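PDB 2P90: proteasome protein, which is of unknown function but, as a PAC2-family protein related to proteasome assembly chaperones, may act by binding other proteins. Local coordinates for residues I29-G34 / F104-G109; G39-S44 / A212-L217; R56-F61 / L91-V96; D64-Y69 / P110-R115; N134-Y139 / S195-H200. One frame throughout, in Å; residues are numbered along the deposited sequence.

Contact 1 (I29-G34 / F104-G109); sequences IVALQG and FLMLSG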
# COMPACT_ATOMS: atom_id res chain seq x y z
N ILE B 29 16.51 19.44 -10.99
CA ILE B 29 16.00 19.39 -9.62
C ILE B 29 14.93 18.31 -9.51
O ILE B 29 13.99 18.27 -10.29
CB ILE B 29 15.42 20.77 -9.23
CG1 ILE B 29 16.53 21.81 -9.46
CG2 ILE B 29 14.88 20.77 -7.79
CD1 ILE B 29 15.99 23.19 -9.50
N VAL B 30 15.10 17.41 -8.55
CA VAL B 30 14.19 16.35 -8.32
C VAL B 30 13.50 16.65 -6.98
O VAL B 30 14.12 16.63 -5.91
CB VAL B 30 14.92 14.96 -8.35
CG1 VAL B 30 14.00 13.85 -7.85
CG2 VAL B 30 15.46 14.63 -9.74
N ALA B 31 12.19 16.96 -7.08
CA ALA B 31 11.33 17.24 -5.94
C ALA B 31 10.13 16.27 -5.89
O ALA B 31 9.04 16.60 -6.38
CB ALA B 31 10.82 18.68 -6.03
N LEU B 32 10.32 15.09 -5.27
CA LEU B 32 9.25 14.05 -5.23
C LEU B 32 8.59 14.01 -3.88
O LEU B 32 9.26 13.83 -2.86
CB LEU B 32 9.79 12.63 -5.56
CG LEU B 32 10.54 12.44 -6.88
CD1 LEU B 32 11.04 10.97 -7.00
CD2 LEU B 32 9.70 12.86 -8.12
N GLN B 33 7.27 14.15 -3.89
CA GLN B 33 6.48 14.20 -2.67
C GLN B 33 6.11 12.74 -2.28
O GLN B 33 5.83 11.91 -3.13
CB GLN B 33 5.27 15.11 -2.92
CG GLN B 33 4.42 15.47 -1.69
CD GLN B 33 3.03 16.11 -2.06
OE1 GLN B 33 2.86 16.67 -3.17
NE2 GLN B 33 2.05 16.05 -1.14
N GLY B 34 6.20 12.42 -0.99
CA GLY B 34 5.80 11.11 -0.51
C GLY B 34 6.82 10.37 0.33
O GLY B 34 6.52 9.33 0.94
N PHE B 104 16.41 25.89 -16.20
CA PHE B 104 16.74 24.67 -15.49
C PHE B 104 15.60 23.66 -15.58
O PHE B 104 14.48 23.98 -16.03
CB PHE B 104 17.13 24.93 -14.02
CG PHE B 104 16.03 25.51 -13.18
CD1 PHE B 104 15.30 24.70 -12.31
CD2 PHE B 104 15.72 26.88 -13.26
CE1 PHE B 104 14.30 25.25 -11.50
CE2 PHE B 104 14.72 27.45 -12.48
CZ PHE B 104 14.00 26.63 -11.59
N LEU B 105 15.90 22.45 -15.15
CA LEU B 105 14.96 21.35 -15.24
C LEU B 105 14.43 20.94 -13.87
O LEU B 105 15.16 20.86 -12.87
CB LEU B 105 15.62 20.18 -15.95
CG LEU B 105 15.34 20.04 -17.42
CD1 LEU B 105 15.35 21.33 -18.21
CD2 LEU B 105 16.26 18.97 -18.06
N MET B 106 13.15 20.65 -13.85
CA MET B 106 12.52 20.17 -12.64
C MET B 106 11.67 18.90 -12.90
O MET B 106 10.81 18.85 -13.80
CB MET B 106 11.71 21.31 -12.00
CG MET B 106 11.04 20.90 -10.71
SD MET B 106 10.59 22.29 -9.64
CE MET B 106 11.70 21.89 -8.34
N LEU B 107 11.95 17.87 -12.12
CA LEU B 107 11.12 16.69 -12.05
C LEU B 107 10.38 16.74 -10.71
O LEU B 107 10.99 16.62 -9.64
CB LEU B 107 11.93 15.40 -12.19
CG LEU B 107 11.13 14.10 -12.05
CD1 LEU B 107 10.20 13.92 -13.25
CD2 LEU B 107 12.10 12.92 -11.90
N SER B 108 9.08 16.94 -10.79
CA SER B 108 8.33 17.06 -9.59
C SER B 108 6.97 16.38 -9.73
O SER B 108 6.47 16.20 -10.81
CB SER B 108 8.19 18.53 -9.20
OG SER B 108 7.38 19.22 -10.13
N GLY B 109 6.39 16.05 -8.60
CA GLY B 109 5.09 15.38 -8.54
C GLY B 109 5.27 14.26 -7.53
O GLY B 109 6.23 14.29 -6.78
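The ring of Phe104 meets the tip of Ile29 obliquely. The methyl CD1 of Ile29 comes up to the rim atoms CD1 and CE1 of Phe104, with Ile29 CD1 3.3 Å from Phe104 CD1, a close fit. Around this pair, Phe104 also packs on Val96 and Leu227. The other methyl branch of Ile29 is taken up by Met106. Here Ile29 CG2 lies 3.4 Å from Met106 CE. The Met106 chain starts anti to the backbone N and then bends at chi3 (-114°), which turns CE toward the isoleucine. The same methyl also reaches Ala31, with Met106 CE 4.1 Å from Ala31 CB.

The two strands are parallel neighbours in the middle of the mixed sheet of the PAC2 fold. Ile29, Ala31, Met106 and Ser108 share one face, and helix 41-52 packs on Met106 and Ser108. Val30, Leu32 and Leu107 are on the other face. There Leu107 meets both Val30 and Leu32, with Val30 CG2 4.3 Å from Leu107 CD2 and Leu32 CD2 4.4 Å from Leu107 CG.

Backbone bonds join the strands from Ile29 N to Leu105 O through to Gln33 N with Gly109 O. The shortest link is Ile29 N to Leu105 O at 2.7 Å, and Leu107 O accepts from Ala31 N. The bond from Gly109 N to Ala31 O is weak. At Gly109 the chain turns a corner, yet Gly109 O still accepts from Gln33 N at 3.1 Å. On the other side of strand 27-33, Val30 bonds through its backbone to Ile136 and Leu138 of strand 134-143.

Contact 2 (G39-S44 / A212-L217); sequences GHAVES and AATLKL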
# COMPACT_ATOMS: atom_id res chain seq x y z
N GLY B 39 7.69 19.61 7.21
CA GLY B 39 7.37 21.01 6.95
C GLY B 39 6.81 21.26 5.55
O GLY B 39 6.64 22.45 5.14
N HIS B 40 6.55 20.16 4.82
CA HIS B 40 5.97 20.20 3.47
C HIS B 40 6.92 20.86 2.50
O HIS B 40 6.49 21.43 1.50
CB HIS B 40 4.66 20.99 3.46
CG HIS B 40 3.64 20.45 4.39
ND1 HIS B 40 2.47 19.89 3.95
CD2 HIS B 40 3.61 20.38 5.74
CE1 HIS B 40 1.76 19.46 4.99
NE2 HIS B 40 2.43 19.75 6.09
N ALA B 41 8.21 20.78 2.81
CA ALA B 41 9.20 21.64 2.18
C ALA B 41 9.62 21.25 0.77
O ALA B 41 10.06 22.10 -0.03
CB ALA B 41 10.40 21.83 3.11
N VAL B 42 9.47 19.97 0.43
CA VAL B 42 9.78 19.49 -0.93
C VAL B 42 8.69 19.94 -1.91
O VAL B 42 8.97 20.58 -2.93
CB VAL B 42 10.04 17.95 -0.97
CG1 VAL B 42 10.14 17.41 -2.41
CG2 VAL B 42 11.33 17.61 -0.23
N GLU B 43 7.43 19.64 -1.58
CA GLU B 43 6.32 20.00 -2.43
C GLU B 43 6.20 21.54 -2.50
O GLU B 43 5.85 22.09 -3.55
CB GLU B 43 5.04 19.32 -1.95
CG GLU B 43 4.76 19.47 -0.41
CD GLU B 43 5.36 18.35 0.58
OE1 GLU B 43 6.66 18.07 0.57
OE2 GLU B 43 4.47 17.83 1.41
N SER B 44 6.49 22.24 -1.40
CA SER B 44 6.43 23.71 -1.42
C SER B 44 7.48 24.35 -2.33
O SER B 44 7.20 25.33 -2.99
CB SER B 44 6.51 24.31 -0.03
OG SER B 44 5.33 23.98 0.66
N ALA B 212 10.54 28.30 6.31
CA ALA B 212 11.99 28.57 6.41
C ALA B 212 12.81 27.43 5.72
O ALA B 212 13.89 27.66 5.16
CB ALA B 212 12.41 28.77 7.88
N ALA B 213 12.26 26.22 5.75
CA ALA B 213 12.93 25.05 5.15
C ALA B 213 12.80 25.06 3.62
O ALA B 213 13.76 24.78 2.92
CB ALA B 213 12.39 23.80 5.75
N THR B 214 11.63 25.40 3.10
CA THR B 214 11.43 25.59 1.67
C THR B 214 12.45 26.60 1.17
O THR B 214 13.25 26.29 0.28
CB THR B 214 10.01 26.08 1.38
OG1 THR B 214 9.08 25.22 2.05
CG2 THR B 214 9.70 26.14 -0.14
N LEU B 215 12.46 27.78 1.80
CA LEU B 215 13.43 28.86 1.55
C LEU B 215 14.87 28.37 1.52
O LEU B 215 15.61 28.60 0.56
CB LEU B 215 13.27 29.97 2.60
CG LEU B 215 13.99 31.32 2.41
CD1 LEU B 215 13.66 32.03 1.07
CD2 LEU B 215 13.67 32.25 3.56
N LYS B 216 15.25 27.66 2.58
CA LYS B 216 16.58 27.08 2.65
C LYS B 216 16.87 26.15 1.47
O LYS B 216 17.93 26.27 0.85
CB LYS B 216 16.79 26.38 4.00
CG LYS B 216 18.26 26.08 4.31
CD LYS B 216 19.12 27.35 4.19
CE LYS B 216 20.53 27.03 3.67
NZ LYS B 216 21.47 26.65 4.76
N LEU B 217 15.96 25.21 1.15
CA LEU B 217 16.17 24.32 -0.01
C LEU B 217 16.33 25.14 -1.29
O LEU B 217 17.22 24.87 -2.08
CB LEU B 217 15.05 23.28 -0.19
CG LEU B 217 14.96 22.06 0.71
CD1 LEU B 217 13.63 21.35 0.46
CD2 LEU B 217 16.14 21.08 0.53
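The backbones come close at Ala41 and Thr214, whose CA atoms are 4.6 Å apart, where the first turn of helix 41-52 meets the early part of helix 211-225. Small side chains make this possible. Ala41 CB sits 3.8 Å from Ala213 CB. Thr214 fits between Ala41 and Ser44. Its OG1 is anti to the carbonyl carbon (chi1 -51°) and lies 3.6 Å from Ala41 CA. The same oxygen, Thr214 OG1, is 3.4 Å from Ser44 CB. The methyl CG2 of Thr214 rests against Ser44, 3.6 Å from Ser44 C.

Both helices belong to the layer that packs on one face of the central sheet. Ala213 and Leu217 rest on Val199 of strand 194-202, while Thr214 also touches Leu234 of helix 232-250.

One turn further on, Leu217 reaches back over the start of the other helix. Its chi2 of 170° extends CD1 toward the backbone, 3.7 Å from Ala41 O. Val42 points away from helix 211-225, but its CG2 still meets Leu217 CD1 at 4.4 Å.

The hydroxyl of Ser44 is used within its own helix. Ser44 OG donates to His40 O at 2.9 Å, from above the carbonyl plane. Ser44 N donates to the same oxygen, so two bonds grip His40 O at the N-cap.

Contact 3 (R56-F61 / L91-V96); sequences RLIASF and LGLHVV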
# COMPACT_ATOMS: atom_id res chain seq x y z
N ARG B 56 7.60 25.23 -18.85
CA ARG B 56 6.96 24.51 -19.96
C ARG B 56 7.14 23.03 -19.69
O ARG B 56 8.26 22.58 -19.34
CB ARG B 56 7.59 24.86 -21.33
CG ARG B 56 7.43 26.30 -21.93
CD ARG B 56 5.98 26.71 -22.29
NE ARG B 56 5.43 27.69 -21.32
CZ ARG B 56 5.65 29.02 -21.35
NH1 ARG B 56 6.38 29.57 -22.32
NH2 ARG B 56 5.13 29.81 -20.41
N LEU B 57 6.04 22.27 -19.83
CA LEU B 57 6.06 20.79 -19.69
C LEU B 57 6.87 20.08 -20.79
O LEU B 57 6.65 20.30 -21.98
CB LEU B 57 4.62 20.25 -19.68
CG LEU B 57 4.43 18.76 -19.34
CD1 LEU B 57 5.01 18.43 -17.97
CD2 LEU B 57 2.96 18.41 -19.38
N ILE B 58 7.82 19.24 -20.39
CA ILE B 58 8.64 18.47 -21.32
C ILE B 58 8.16 17.01 -21.47
O ILE B 58 8.03 16.50 -22.60
CB ILE B 58 10.10 18.43 -20.84
CG1 ILE B 58 10.75 19.81 -20.98
CG2 ILE B 58 10.89 17.33 -21.57
CD1 ILE B 58 12.11 19.84 -20.42
N ALA B 59 7.93 16.35 -20.33
CA ALA B 59 7.52 14.94 -20.30
C ALA B 59 6.55 14.71 -19.16
O ALA B 59 6.67 15.34 -18.10
CB ALA B 59 8.72 14.05 -20.15
N SER B 60 5.58 13.82 -19.38
CA SER B 60 4.66 13.39 -18.35
C SER B 60 4.80 11.91 -18.14
O SER B 60 4.71 11.12 -19.07
CB SER B 60 3.22 13.68 -18.74
OG SER B 60 2.92 15.05 -18.54
N PHE B 61 5.01 11.53 -16.90
CA PHE B 61 4.99 10.14 -16.54
C PHE B 61 3.56 9.57 -16.47
O PHE B 61 2.57 10.29 -16.16
CB PHE B 61 5.79 9.94 -15.26
CG PHE B 61 7.28 10.08 -15.46
CD1 PHE B 61 8.09 8.96 -15.57
CD2 PHE B 61 7.87 11.35 -15.59
CE1 PHE B 61 9.49 9.08 -15.76
CE2 PHE B 61 9.27 11.49 -15.80
CZ PHE B 61 10.08 10.33 -15.88
N LEU B 91 3.27 13.82 -12.44
CA LEU B 91 4.69 13.67 -12.23
C LEU B 91 5.24 14.09 -13.59
O LEU B 91 5.11 13.36 -14.57
CB LEU B 91 5.04 12.21 -11.90
CG LEU B 91 6.51 11.78 -11.71
CD1 LEU B 91 7.15 12.48 -10.51
CD2 LEU B 91 6.61 10.32 -11.53
N GLY B 92 5.82 15.28 -13.67
CA GLY B 92 6.28 15.79 -14.93
C GLY B 92 7.67 16.34 -14.84
O GLY B 92 8.14 16.69 -13.76
N LEU B 93 8.32 16.39 -16.00
CA LEU B 93 9.59 17.07 -16.19
C LEU B 93 9.30 18.40 -16.88
O LEU B 93 8.62 18.44 -17.93
CB LEU B 93 10.52 16.22 -17.05
CG LEU B 93 11.93 16.76 -17.30
CD1 LEU B 93 12.65 16.92 -15.98
CD2 LEU B 93 12.71 15.80 -18.19
N HIS B 94 9.79 19.47 -16.27
CA HIS B 94 9.57 20.84 -16.80
C HIS B 94 10.86 21.53 -17.09
O HIS B 94 11.88 21.26 -16.43
CB HIS B 94 8.83 21.73 -15.81
CG HIS B 94 7.46 21.23 -15.46
ND1 HIS B 94 7.24 20.35 -14.42
CD2 HIS B 94 6.26 21.49 -16.01
CE1 HIS B 94 5.95 20.08 -14.35
NE2 HIS B 94 5.33 20.76 -15.31
N VAL B 95 10.81 22.42 -18.11
CA VAL B 95 11.84 23.45 -18.26
C VAL B 95 11.34 24.69 -17.53
O VAL B 95 10.22 25.16 -17.78
CB VAL B 95 12.27 23.73 -19.76
CG1 VAL B 95 11.09 24.00 -20.68
CG2 VAL B 95 13.32 24.90 -19.81
N VAL B 96 12.14 25.18 -16.59
CA VAL B 96 11.76 26.37 -15.82
C VAL B 96 12.81 27.48 -16.06
O VAL B 96 14.00 27.21 -16.16
CB VAL B 96 11.61 26.06 -14.28
CG1 VAL B 96 11.03 27.28 -13.51
CG2 VAL B 96 10.74 24.78 -14.02
O HOH W 1 1.92 11.71 -14.09
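Ile58 and Ala59 both stand opposite Leu93, which makes a classic beta bulge in this antiparallel pair of strands. Leu93 O accepts from two donors, Ile58 N at 2.7 Å and Ala59 N at 3.3 Å. The extra residue shifts the register by one.

The bulge turns Ile58 toward the other strand, and its branches part. Ile58 CD1 reaches Val95, 3.9 Å from Val95 CB. Ile58 CG2 goes to the other neighbour, 4.1 Å from Leu93 CD2. Val95 and Leu93 share a face with Arg56 and Ala59. Val95 CG1 sits between its own backbone N and carbonyl carbon (chi1 51°), where it packs against Arg56 CB. Leu93 also lies on Leu107 of the next strand and on Leu126 of helix 116-129, in the layer between the sheet and that helix.

On the opposite face the side chains of Leu57 and His94 cross at a slant, with CD1 of Leu57 near the imidazole ring. Leu57 CD1 also leans over Gly92, where the lack of a side chain leaves room for this methyl.

Phe61 and Leu91 close the far end. Leu91 CD2 packs at the root of the Phe61 side chain, 3.8 Å from Phe61 CB, with the ring atom CG next. The oxygen of the same leucine lies in the plane of the ring at its edge, with Leu91 O 3.6 Å from Phe61 CD2. This oxygen also accepts from Phe61 N. Outside the pair, Phe119 meets the Phe61 ring edge-to-face.

A water bridges the ends of the two segments: it donates to Phe61 O at 2.6 Å and accepts from Leu91 N at 3.0 Å.

Contact 4 (D64-Y69 / P110-R115); sequences DELIDY and PEPDLR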
# COMPACT_ATOMS: atom_id res chain seq x y z
N ASP B 64 -0.53 5.22 -14.34
CA ASP B 64 -1.00 3.82 -14.34
C ASP B 64 0.16 2.84 -14.15
O ASP B 64 -0.03 1.75 -13.59
CB ASP B 64 -1.79 3.51 -15.61
CG ASP B 64 -3.23 4.08 -15.57
OD1 ASP B 64 -3.70 4.63 -14.54
OD2 ASP B 64 -3.91 3.96 -16.59
N GLU B 65 1.37 3.24 -14.58
CA GLU B 65 2.54 2.40 -14.38
C GLU B 65 3.16 2.60 -12.99
O GLU B 65 3.84 1.71 -12.52
CB GLU B 65 3.63 2.66 -15.46
CG GLU B 65 3.25 2.22 -16.90
CD GLU B 65 3.08 0.70 -17.08
OE1 GLU B 65 3.87 -0.12 -16.56
OE2 GLU B 65 2.13 0.31 -17.78
N LEU B 66 2.87 3.73 -12.34
CA LEU B 66 3.71 4.27 -11.27
C LEU B 66 3.06 4.41 -9.91
O LEU B 66 3.75 4.30 -8.90
CB LEU B 66 4.39 5.58 -11.71
CG LEU B 66 5.46 5.43 -12.84
CD1 LEU B 66 5.89 6.80 -13.44
CD2 LEU B 66 6.69 4.62 -12.43
N ILE B 67 1.73 4.55 -9.88
CA ILE B 67 0.99 4.94 -8.67
C ILE B 67 0.02 3.83 -8.17
O ILE B 67 -0.71 3.20 -8.97
CB ILE B 67 0.14 6.25 -8.95
CG1 ILE B 67 1.02 7.45 -9.41
CG2 ILE B 67 -0.84 6.60 -7.80
CD1 ILE B 67 2.11 7.93 -8.44
N ASP B 68 0.02 3.64 -6.85
CA ASP B 68 -1.04 2.90 -6.16
C ASP B 68 -2.10 3.92 -5.81
O ASP B 68 -1.97 4.66 -4.85
CB ASP B 68 -0.50 2.25 -4.86
CG ASP B 68 -1.58 1.42 -4.11
OD1 ASP B 68 -2.79 1.79 -4.12
OD2 ASP B 68 -1.21 0.39 -3.51
N TYR B 69 -3.19 3.95 -6.56
CA TYR B 69 -4.13 5.06 -6.42
C TYR B 69 -4.95 4.96 -5.14
O TYR B 69 -5.45 5.98 -4.65
CB TYR B 69 -5.08 5.13 -7.57
CG TYR B 69 -4.53 5.49 -8.92
CD1 TYR B 69 -4.63 6.80 -9.40
CD2 TYR B 69 -3.96 4.52 -9.75
CE1 TYR B 69 -4.18 7.13 -10.69
CE2 TYR B 69 -3.51 4.83 -11.00
CZ TYR B 69 -3.62 6.13 -11.47
OH TYR B 69 -3.21 6.42 -12.75
N PRO B 110 4.34 13.28 -7.49
CA PRO B 110 4.42 12.21 -6.47
C PRO B 110 5.61 11.26 -6.66
O PRO B 110 5.88 10.84 -7.81
CB PRO B 110 3.13 11.43 -6.70
CG PRO B 110 2.80 11.70 -8.17
CD PRO B 110 3.13 13.13 -8.32
N GLU B 111 6.29 10.90 -5.56
CA GLU B 111 7.24 9.79 -5.61
C GLU B 111 6.46 8.56 -6.12
O GLU B 111 5.43 8.24 -5.54
CB GLU B 111 7.80 9.48 -4.22
CG GLU B 111 8.57 8.17 -4.15
CD GLU B 111 9.09 7.81 -2.78
OE1 GLU B 111 8.33 7.88 -1.77
OE2 GLU B 111 10.29 7.42 -2.71
N PRO B 112 6.91 7.87 -7.20
CA PRO B 112 6.19 6.62 -7.60
C PRO B 112 6.05 5.57 -6.50
O PRO B 112 7.00 5.38 -5.73
CB PRO B 112 7.08 6.05 -8.72
CG PRO B 112 7.71 7.31 -9.33
CD PRO B 112 8.02 8.20 -8.12
N ASP B 113 4.90 4.89 -6.43
CA ASP B 113 4.76 3.72 -5.55
C ASP B 113 5.45 2.49 -6.20
O ASP B 113 5.97 1.62 -5.51
CB ASP B 113 3.30 3.36 -5.30
CG ASP B 113 2.53 4.43 -4.59
OD1 ASP B 113 2.61 4.54 -3.33
OD2 ASP B 113 1.75 5.13 -5.29
N LEU B 114 5.46 2.45 -7.55
CA LEU B 114 5.80 1.25 -8.30
C LEU B 114 6.96 1.47 -9.28
O LEU B 114 7.25 2.62 -9.68
CB LEU B 114 4.56 0.76 -9.08
CG LEU B 114 3.17 0.78 -8.37
CD1 LEU B 114 2.06 0.45 -9.32
CD2 LEU B 114 3.10 -0.15 -7.12
N ARG B 115 7.57 0.36 -9.68
CA ARG B 115 8.54 0.34 -10.78
C ARG B 115 9.76 1.29 -10.60
O ARG B 115 10.14 1.99 -11.58
CB ARG B 115 7.84 0.69 -12.10
CG ARG B 115 6.78 -0.31 -12.59
CD ARG B 115 6.92 -0.46 -14.12
NE ARG B 115 6.23 -1.65 -14.48
CZ ARG B 115 6.76 -2.80 -14.85
NH1 ARG B 115 8.04 -2.99 -15.06
NH2 ARG B 115 5.93 -3.79 -15.01
O HOH W 2 2.97 -1.96 -15.07
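The loop 110-115 links strand 103-108 to helix 116-129, and here it packs against the short, weakly bonded helix 63-66 and the residues after it, with Leu66 and Leu114 nearest in backbone. Leu66 O is the main acceptor. Leu114 N donates to it at 2.9 Å, and Asp113 N adds a weak bond. Asp113 also takes part through its side chain. Its OD2 accepts from Asp68 N at 2.8 Å, and the donor stands above the carboxylate plane, 49° out of it. Arg72 NE shares Asp113 OD2 through a salt bridge.

Apolar groups fill in beside these bonds. Leu66 and Pro112 lie side by side and point the same way, with Leu66 CD2 4.0 Å from Pro112 CB. Ile67 crosses Pro110 at about a right angle, and Ile67 CD1 is 3.8 Å from Pro110 CG.

The region is part of the interface of the three-chain assembly. Asp113 OD1 pairs with Arg70 of the second subunit, and Leu114 packs on Leu114 of the third. Arg115 NH2 forms a salt bridge with Glu65 of the second subunit, while Glu65 OE2 bridges to Arg115 of the third.

Within the chain, Glu65 OE1 is 3.5 Å from Arg115 NE. It lies well out of the guanidinium plane, so their direct link is one of charge, with no N-H pointing at the oxygen. A water also bridges them: it donates to Glu65 OE1 at 2.5 Å and accepts weakly from Arg115 NE. Tyr69 OH donates to Asp64 OD1 on its anti side, at 2.6 Å.

Contact 5 (N134-Y139 / S195-H200); sequences NTICLY and SGYTVH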
# COMPACT_ATOMS: atom_id res chain seq x y z
N ASN B 134 24.16 18.10 -13.89
CA ASN B 134 24.14 17.79 -12.46
C ASN B 134 22.70 17.58 -11.97
O ASN B 134 21.77 18.28 -12.38
CB ASN B 134 24.82 18.89 -11.61
CG ASN B 134 24.93 18.53 -10.12
OD1 ASN B 134 24.67 19.36 -9.26
ND2 ASN B 134 25.33 17.32 -9.81
N THR B 135 22.52 16.64 -11.07
CA THR B 135 21.19 16.37 -10.54
C THR B 135 21.14 16.56 -9.03
O THR B 135 21.99 16.06 -8.31
CB THR B 135 20.67 14.93 -10.93
OG1 THR B 135 20.62 14.82 -12.36
CG2 THR B 135 19.27 14.66 -10.32
N ILE B 136 20.11 17.28 -8.60
CA ILE B 136 19.89 17.55 -7.21
C ILE B 136 18.51 17.09 -6.74
O ILE B 136 17.51 17.64 -7.16
CB ILE B 136 20.00 19.07 -6.88
CG1 ILE B 136 21.31 19.66 -7.43
CG2 ILE B 136 19.82 19.26 -5.34
CD1 ILE B 136 21.55 21.15 -7.06
N CYS B 137 18.51 16.13 -5.81
CA CYS B 137 17.31 15.62 -5.16
C CYS B 137 17.05 16.27 -3.81
O CYS B 137 17.96 16.46 -3.03
CB CYS B 137 17.44 14.12 -4.98
SG CYS B 137 17.63 13.21 -6.53
N LEU B 138 15.79 16.60 -3.55
CA LEU B 138 15.43 17.32 -2.34
C LEU B 138 14.73 16.44 -1.32
O LEU B 138 13.90 15.62 -1.69
CB LEU B 138 14.54 18.50 -2.70
CG LEU B 138 15.04 19.43 -3.81
CD1 LEU B 138 14.06 20.61 -3.93
CD2 LEU B 138 16.50 19.92 -3.59
N TYR B 139 15.09 16.63 -0.04
CA TYR B 139 14.58 15.85 1.08
C TYR B 139 14.33 16.83 2.22
O TYR B 139 15.07 17.79 2.34
CB TYR B 139 15.62 14.84 1.54
CG TYR B 139 16.12 13.93 0.44
CD1 TYR B 139 15.49 12.70 0.22
CD2 TYR B 139 17.21 14.29 -0.38
CE1 TYR B 139 15.90 11.87 -0.78
CE2 TYR B 139 17.64 13.44 -1.40
CZ TYR B 139 16.97 12.24 -1.59
OH TYR B 139 17.32 11.34 -2.57
N SER B 195 23.71 14.99 -6.41
CA SER B 195 23.66 15.27 -4.97
C SER B 195 22.22 15.24 -4.45
O SER B 195 21.24 15.45 -5.21
CB SER B 195 24.31 16.63 -4.63
OG SER B 195 25.69 16.60 -4.99
N GLY B 196 22.11 14.96 -3.15
CA GLY B 196 20.86 15.02 -2.42
C GLY B 196 21.00 16.02 -1.29
O GLY B 196 21.93 15.93 -0.48
N TYR B 197 20.09 17.00 -1.27
CA TYR B 197 20.04 18.02 -0.21
C TYR B 197 18.89 17.76 0.76
O TYR B 197 17.72 17.71 0.39
CB TYR B 197 19.91 19.44 -0.75
CG TYR B 197 20.99 19.94 -1.70
CD1 TYR B 197 22.23 19.28 -1.84
CD2 TYR B 197 20.79 21.12 -2.42
CE1 TYR B 197 23.23 19.78 -2.71
CE2 TYR B 197 21.79 21.64 -3.28
CZ TYR B 197 22.99 20.95 -3.42
OH TYR B 197 23.92 21.45 -4.29
N THR B 198 19.23 17.62 2.02
CA THR B 198 18.25 17.50 3.05
C THR B 198 18.25 18.76 3.94
O THR B 198 19.28 19.17 4.48
CB THR B 198 18.57 16.26 3.91
OG1 THR B 198 18.79 15.14 3.04
CG2 THR B 198 17.45 15.96 4.89
N VAL B 199 17.08 19.34 4.10
CA VAL B 199 16.90 20.46 5.01
C VAL B 199 16.40 19.85 6.33
O VAL B 199 15.65 18.86 6.31
CB VAL B 199 15.93 21.50 4.38
CG1 VAL B 199 14.50 20.93 4.24
CG2 VAL B 199 15.91 22.80 5.16
N HIS B 200 16.83 20.41 7.46
CA HIS B 200 16.51 19.88 8.78
C HIS B 200 15.40 20.69 9.38
O HIS B 200 15.55 21.91 9.49
CB HIS B 200 17.73 19.94 9.69
CG HIS B 200 18.85 19.05 9.25
ND1 HIS B 200 19.73 18.47 10.14
CD2 HIS B 200 19.20 18.62 8.02
CE1 HIS B 200 20.60 17.75 9.46
NE2 HIS B 200 20.29 17.80 8.18
O HOH W 3 25.17 19.98 -6.35
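Ile136 lays its CG2 methyl over one face of the Tyr197 ring. This is a CH-pi contact: Ile136 CG2 is 3.7 Å from the ring centroid and 17° off the normal. The other branch of Ile136 runs toward the phenol end, with CD1 3.7 Å from Tyr197 OH. On the opposite face of the sheet Tyr139 meets its partners differently. The edge of its ring faces Gly196, with Tyr139 CE2 3.7 Å from Gly196 CA in the ring plane. The glycine leaves room for the ring. Thr198 OG1 comes up beside the base of the tyrosine, 3.5 Å from Tyr139 CB.

These pairs sit on parallel neighbouring strands of the central sheet, which has helices on both faces. Five backbone bonds hold them, starting with Ser195 N to Thr135 O at 2.8 Å and ending with Val199 N to Tyr139 O at 3.1 Å.

Polar groups further out position the rings. A water accepts from Tyr197 OH at 2.8 Å and donates to Asn134 OD1 at 3.0 Å. Tyr197 OH is also bonded to Ser224 of helix 211-225. Tyr139 OH bonds to Glu184 and Ser180 of helix 179-189, which packs on the same face as Tyr139. Ser159 bonds to both Asn134 ND2 and Ser195 OG, which ties the start of the two strands together.

From the N terminus, strand 27-33 opens contact 1 and helix 41-52 opens contact 2. Strand 54-61 then opens contact 3, and residues 64-69 open contact 4. Contact 3 closes first, at 91-96, so it lies wholly within the spans of contacts 1 and 2. Contact 1 closes at 104-109 and contact 4 directly after it, at 110-115. Contact 4 therefore crosses both contacts 1 and 3. Contact 5 opens and closes later, between 134 and 200. Contact 2 closes last, at 212-217, crossing contact 1 and enclosing 3, 4 and 5. Contacts 1, 3 and 5 build one sheet, contact 2 joins helices over it, and contact 4 lies at the subunit interface.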